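Local atomic coordinates of peptide chain release factor subunit 1 (Aeropyrum pernix, PDB entry 3AGK), a protein that probably directs the termination of translation in response to all three stop codons, UAA, UAG and UGA, as a class-1 release factor of the eRF1 family. Residues T318-E323 with Q341-P346; K220-A225 with K245-P250. One frame throughout, in Å; residues are numbered along the deposited sequence.

Contact 1 (T318-E323 with Q341-P346); sequences TLLIHE and QVIVVP
Strands 318-322 and 341-345 of the third eRF1 domain, with the loop residues Glu323 and Pro346 that follow them, are the parallel neighbours of a beta-alpha-beta unit whose connection runs through helix 328-335. They show how a parallel ladder sorts its side chains between two helical layers. Leu319, Ile321, Val342 and Val344 project to one face, and there the side chain of Ile321 crosses that of Val342 obliquely, CD1 meeting Val342 CG1 at 4.0 Å. Ile321 CG1 lies anti to the carbonyl carbon (chi1 -42°) with CD1 extended beyond it. Trp331 and Ala335 of the connecting helix cover this side. The other face carries Leu320, Ile343 and Val345. Leu320 and Ile343 stand side by side and point the same way, whereas Val345 crosses Leu320 obliquely; Leu320 CD2 is the shared meeting point, 3.9 Å from Val345 CG2 and as near to Ile343 CG2. Helices 277-294 and 352-359 cover this side.

Five backbone hydrogen bonds join the segments. The first three enter nearly along the carbonyl axis, the straightest being Ile343 N to Leu319 O (2.8 Å, 172° at the hydrogen). Toward the C-terminal end the donors rise out of the carbonyl plane, by 46° for Val345 N above the carbonyl of Ile321. Glu323 N closes the ladder on Val345 O at 3.0 Å. Its side chain starts in the crowded position between backbone N and carbonyl carbon, then extends alongside Pro346, so that OE1 accepts from Glu347 N while OE2 pairs with Arg162 of the second eRF1 domain. An alanine here, lacking the carboxylate, would probably loosen the chain after strand 341-345 and weaken the tie between domains. Beside that chain, Glu323 CB rests 3.8 Å from Val344 CG1, and Glu323 OE1 lies 3.5 Å from Pro346 CA.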
loop_
_atom_site.group_PDB
_atom_site.type_symbol
_atom_site.label_atom_id
_atom_site.label_comp_id
_atom_site.label_asym_id
_atom_site.label_seq_id
_atom_site.Cartn_x
_atom_site.Cartn_y
_atom_site.Cartn_z
ATOM N N THR A 318 0.983 15.504 -20.989
ATOM C CA THR A 318 1.134 14.797 -19.718
ATOM C C THR A 318 2.300 15.324 -18.899
ATOM O O THR A 318 3.422 15.480 -19.399
ATOM C CB THR A 318 1.262 13.246 -19.882
ATOM O OG1 THR A 318 2.567 12.917 -20.361
ATOM C CG2 THR A 318 0.228 12.700 -20.847
ATOM N N LEU A 319 2.011 15.596 -17.631
ATOM C CA LEU A 319 3.017 16.006 -16.659
ATOM C C LEU A 319 3.447 14.803 -15.822
ATOM O O LEU A 319 2.619 14.174 -15.168
ATOM C CB LEU A 319 2.428 17.071 -15.735
ATOM C CG LEU A 319 3.351 17.816 -14.777
ATOM C CD1 LEU A 319 4.512 18.416 -15.538
ATOM C CD2 LEU A 319 2.593 18.905 -14.032
ATOM N N LEU A 320 4.736 14.481 -15.850
ATOM C CA LEU A 320 5.273 13.382 -15.050
ATOM C C LEU A 320 5.926 13.963 -13.816
ATOM O O LEU A 320 6.858 14.768 -13.931
ATOM C CB LEU A 320 6.314 12.596 -15.836
ATOM C CG LEU A 320 5.837 11.785 -17.032
ATOM C CD1 LEU A 320 6.798 11.926 -18.184
ATOM C CD2 LEU A 320 5.718 10.346 -16.620
ATOM N N ILE A 321 5.435 13.567 -12.642
ATOM C CA ILE A 321 5.943 14.120 -11.389
ATOM C C ILE A 321 6.348 13.032 -10.416
ATOM O O ILE A 321 5.511 12.233 -9.989
ATOM C CB ILE A 321 4.899 15.004 -10.688
ATOM C CG1 ILE A 321 4.168 15.885 -11.704
ATOM C CG2 ILE A 321 5.558 15.848 -9.585
ATOM C CD1 ILE A 321 3.002 16.637 -11.108
ATOM N N HIS A 322 7.629 13.008 -10.063
ATOM C CA HIS A 322 8.135 12.068 -9.061
ATOM C C HIS A 322 7.499 12.340 -7.689
ATOM O O HIS A 322 7.456 13.476 -7.224
ATOM C CB HIS A 322 9.670 12.146 -8.977
ATOM C CG HIS A 322 10.303 10.980 -8.275
ATOM N ND1 HIS A 322 10.334 10.863 -6.901
ATOM C CD2 HIS A 322 10.955 9.895 -8.762
ATOM C CE1 HIS A 322 10.962 9.747 -6.573
ATOM N NE2 HIS A 322 11.349 9.143 -7.686
ATOM N N GLU A 323 7.019 11.288 -7.041
ATOM C CA GLU A 323 6.272 11.433 -5.796
ATOM C C GLU A 323 7.070 12.029 -4.622
ATOM O O GLU A 323 6.489 12.496 -3.643
ATOM C CB GLU A 323 5.700 10.079 -5.376
ATOM C CG GLU A 323 6.753 9.121 -4.867
ATOM C CD GLU A 323 6.149 7.824 -4.366
ATOM O OE1 GLU A 323 6.860 6.795 -4.352
ATOM O OE2 GLU A 323 4.954 7.833 -3.996
ATOM N N GLN A 341 -2.638 15.909 -18.322
ATOM C CA GLN A 341 -2.803 14.730 -17.493
ATOM C C GLN A 341 -1.596 14.559 -16.581
ATOM O O GLN A 341 -0.445 14.720 -16.996
ATOM C CB GLN A 341 -3.023 13.480 -18.327
ATOM C CG GLN A 341 -3.350 12.255 -17.479
ATOM C CD GLN A 341 -4.430 12.528 -16.429
ATOM O OE1 GLN A 341 -4.204 13.248 -15.446
ATOM N NE2 GLN A 341 -5.610 11.943 -16.634
ATOM N N VAL A 342 -1.872 14.253 -15.324
ATOM C CA VAL A 342 -0.820 14.038 -14.357
ATOM C C VAL A 342 -0.521 12.565 -14.212
ATOM O O VAL A 342 -1.422 11.765 -13.987
ATOM C CB VAL A 342 -1.225 14.551 -12.984
ATOM C CG1 VAL A 342 -0.133 14.235 -11.961
ATOM C CG2 VAL A 342 -1.522 16.051 -13.054
ATOM N N ILE A 343 0.752 12.218 -14.361
ATOM C CA ILE A 343 1.250 10.901 -14.001
ATOM C C ILE A 343 2.214 11.073 -12.822
ATOM O O ILE A 343 3.289 11.677 -12.956
ATOM C CB ILE A 343 2.018 10.241 -15.173
ATOM C CG1 ILE A 343 1.115 10.066 -16.401
ATOM C CG2 ILE A 343 2.648 8.908 -14.733
ATOM C CD1 ILE A 343 0.016 9.012 -16.248
ATOM N N VAL A 344 1.821 10.579 -11.659
ATOM C CA VAL A 344 2.741 10.580 -10.534
ATOM C C VAL A 344 3.665 9.368 -10.622
ATOM O O VAL A 344 3.206 8.234 -10.689
ATOM C CB VAL A 344 2.016 10.595 -9.177
ATOM C CG1 VAL A 344 3.033 10.691 -8.054
ATOM C CG2 VAL A 344 1.049 11.757 -9.108
ATOM N N VAL A 345 4.968 9.618 -10.628
ATOM C CA VAL A 345 5.949 8.551 -10.747
ATOM C C VAL A 345 6.350 8.019 -9.372
ATOM O O VAL A 345 6.989 8.723 -8.588
ATOM C CB VAL A 345 7.196 9.011 -11.512
ATOM C CG1 VAL A 345 8.264 7.904 -11.513
ATOM C CG2 VAL A 345 6.816 9.442 -12.935
ATOM N N PRO A 346 5.972 6.763 -9.073
ATOM C CA PRO A 346 6.283 6.245 -7.739
ATOM C C PRO A 346 7.776 5.972 -7.617
ATOM O O PRO A 346 8.445 5.719 -8.622
ATOM C CB PRO A 346 5.479 4.942 -7.679
ATOM C CG PRO A 346 5.408 4.489 -9.109
ATOM C CD PRO A 346 5.291 5.755 -9.911
#

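Contact 2 (K220-A225 with K245-P250); sequences KGVIVA and KKILAP
In the mixed sheet of the second eRF1 domain, strand 219-226 runs between strands 142-149 and 253-254, and the loop leading to the latter meets it at residues 245-250. This is a case of a loop joining a strand through a single backbone bridge, here Val222 with Leu248. A type I turn from Lys245 to Leu248 brings the loop up to the strand. Val222 is held through both of its backbone polar atoms: Ala249 N donates to Val222 O at 2.8 Å, almost straight and in the carbonyl plane, while Val222 N donates to Ile247 O at 3.0 Å from above that carbonyl's plane, with a more bent angle of 139°.

Leu248 reaches back to the strand with its two methyls. CD2 lies over Val222, 3.8 Å from its CB, and CD1 presses on Val224 CG2 at 3.5 Å, tighter than an ordinary van der Waals contact. Ile247 has CG1 in the crowded position between backbone N and carbonyl carbon (chi1 56°), which lays CD1 alongside the backbone of Gly221, 4.0 Å from Gly221 CA. Farther along, a water accepts from Val224 N at 2.9 Å and can donate to Ala249 O, a longer bond of 3.3 Å for which other acceptors compete.

The chemistry thus implies a junction joined by two main-chain bonds and filled by aliphatic contacts, Leu248 on Val222 and Val224, Ile247 on the backbone of Lys220 and Gly221, with water at hand where direct pairing stops.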
loop_
_atom_site.group_PDB
_atom_site.type_symbol
_atom_site.label_atom_id
_atom_site.label_comp_id
_atom_site.label_asym_id
_atom_site.label_seq_id
_atom_site.Cartn_x
_atom_site.Cartn_y
_atom_site.Cartn_z
ATOM N N LYS A 220 -8.826 -7.706 -5.680
ATOM C CA LYS A 220 -9.839 -7.860 -6.718
ATOM C C LYS A 220 -9.505 -8.940 -7.751
ATOM O O LYS A 220 -10.384 -9.417 -8.467
ATOM C CB LYS A 220 -10.099 -6.518 -7.414
ATOM C CG LYS A 220 -10.763 -5.485 -6.505
ATOM C CD LYS A 220 -12.255 -5.753 -6.321
ATOM C CE LYS A 220 -13.095 -4.743 -7.119
ATOM N NZ LYS A 220 -14.571 -4.938 -6.974
ATOM N N GLY A 221 -8.241 -9.329 -7.833
ATOM C CA GLY A 221 -7.854 -10.315 -8.822
ATOM C C GLY A 221 -6.473 -10.879 -8.611
ATOM O O GLY A 221 -5.698 -10.352 -7.809
ATOM N N VAL A 222 -6.163 -11.945 -9.348
ATOM C CA VAL A 222 -4.833 -12.550 -9.302
ATOM C C VAL A 222 -4.393 -12.867 -10.706
ATOM O O VAL A 222 -5.135 -13.469 -11.482
ATOM C CB VAL A 222 -4.814 -13.844 -8.460
ATOM C CG1 VAL A 222 -3.406 -14.498 -8.473
ATOM C CG2 VAL A 222 -5.281 -13.542 -7.030
ATOM N N ILE A 223 -3.199 -12.425 -11.056
ATOM C CA ILE A 223 -2.628 -12.788 -12.338
ATOM C C ILE A 223 -1.672 -13.942 -12.098
ATOM O O ILE A 223 -0.809 -13.879 -11.203
ATOM C CB ILE A 223 -1.850 -11.614 -12.950
ATOM C CG1 ILE A 223 -2.806 -10.471 -13.317
ATOM C CG2 ILE A 223 -1.074 -12.075 -14.184
ATOM C CD1 ILE A 223 -2.092 -9.153 -13.594
ATOM N N VAL A 224 -1.826 -15.007 -12.869
ATOM C CA VAL A 224 -0.809 -16.055 -12.844
ATOM C C VAL A 224 -0.024 -15.968 -14.157
ATOM O O VAL A 224 -0.610 -15.962 -15.232
ATOM C CB VAL A 224 -1.396 -17.490 -12.614
ATOM C CG1 VAL A 224 -0.278 -18.554 -12.668
ATOM C CG2 VAL A 224 -2.130 -17.553 -11.297
ATOM N N ALA A 225 1.298 -15.866 -14.048
ATOM C CA ALA A 225 2.179 -15.729 -15.208
ATOM C C ALA A 225 3.366 -16.675 -15.090
ATOM O O ALA A 225 3.564 -17.306 -14.067
ATOM C CB ALA A 225 2.685 -14.307 -15.325
ATOM N N LYS A 245 -8.602 -18.745 -6.459
ATOM C CA LYS A 245 -8.972 -19.303 -7.741
ATOM C C LYS A 245 -10.190 -18.552 -8.309
ATOM O O LYS A 245 -10.255 -18.274 -9.508
ATOM C CB LYS A 245 -9.261 -20.790 -7.602
ATOM C CG LYS A 245 -8.052 -21.712 -7.841
ATOM C CD LYS A 245 -8.335 -22.542 -9.101
ATOM C CE LYS A 245 -7.383 -23.693 -9.297
ATOM N NZ LYS A 245 -7.824 -24.904 -8.587
ATOM N N LYS A 246 -11.143 -18.227 -7.434
ATOM C CA LYS A 246 -12.357 -17.502 -7.819
ATOM C C LYS A 246 -12.108 -16.214 -8.607
ATOM O O LYS A 246 -12.903 -15.847 -9.472
ATOM C CB LYS A 246 -13.183 -17.156 -6.579
ATOM C CG LYS A 246 -14.373 -16.263 -6.885
ATOM C CD LYS A 246 -15.169 -15.944 -5.640
ATOM C CE LYS A 246 -16.296 -14.985 -5.964
ATOM N NZ LYS A 246 -17.178 -14.774 -4.785
ATOM N N ILE A 247 -11.013 -15.524 -8.291
ATOM C CA ILE A 247 -10.748 -14.192 -8.847
ATOM C C ILE A 247 -9.484 -14.189 -9.689
ATOM O O ILE A 247 -8.810 -13.166 -9.835
ATOM C CB ILE A 247 -10.625 -13.121 -7.742
ATOM C CG1 ILE A 247 -9.539 -13.514 -6.745
ATOM C CG2 ILE A 247 -11.970 -12.937 -7.013
ATOM C CD1 ILE A 247 -9.236 -12.434 -5.743
ATOM N N LEU A 248 -9.158 -15.360 -10.219
ATOM C CA LEU A 248 -8.046 -15.500 -11.135
ATOM C C LEU A 248 -8.408 -14.754 -12.414
ATOM O O LEU A 248 -9.537 -14.874 -12.903
ATOM C CB LEU A 248 -7.830 -16.980 -11.443
ATOM C CG LEU A 248 -6.422 -17.496 -11.193
ATOM C CD1 LEU A 248 -5.446 -16.856 -12.170
ATOM C CD2 LEU A 248 -6.008 -17.219 -9.754
ATOM N N ALA A 249 -7.473 -13.975 -12.954
ATOM C CA ALA A 249 -7.717 -13.351 -14.247
ATOM C C ALA A 249 -7.864 -14.483 -15.253
ATOM O O ALA A 249 -7.171 -15.498 -15.164
ATOM C CB ALA A 249 -6.579 -12.352 -14.648
ATOM N N PRO A 250 -8.768 -14.316 -16.217
ATOM C CA PRO A 250 -9.132 -15.429 -17.100
ATOM C C PRO A 250 -7.932 -15.995 -17.854
ATOM O O PRO A 250 -7.831 -17.202 -18.025
ATOM C CB PRO A 250 -10.120 -14.786 -18.077
ATOM C CG PRO A 250 -9.732 -13.321 -18.094
ATOM C CD PRO A 250 -9.297 -13.021 -16.688
HETATM O O HOH W 1 -3.957 -15.021 -14.864
#

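How the contacts relate
Contact 2 comes first along the chain and closes before contact 1 opens, so the two are in series. They share no sheet: contact 2 belongs to the five-stranded mixed sheet of the second eRF1 domain, contact 1 to the four-stranded mixed sheet of the third. Their centres stand 28 Å apart and their nearest atoms about 16 Å, without touching. Helix 277-294, which follows contact 2 in sequence, packs against the sheet of contact 1. In both sheets a parallel neighbour is added after a helical excursion, with edge strand 341-345 in one and edge strand 253-254 in the other. Each contact thus lies within its own domain, while the salt bridge of Glu323 to Arg162, on strand 162-170, ties the domains together.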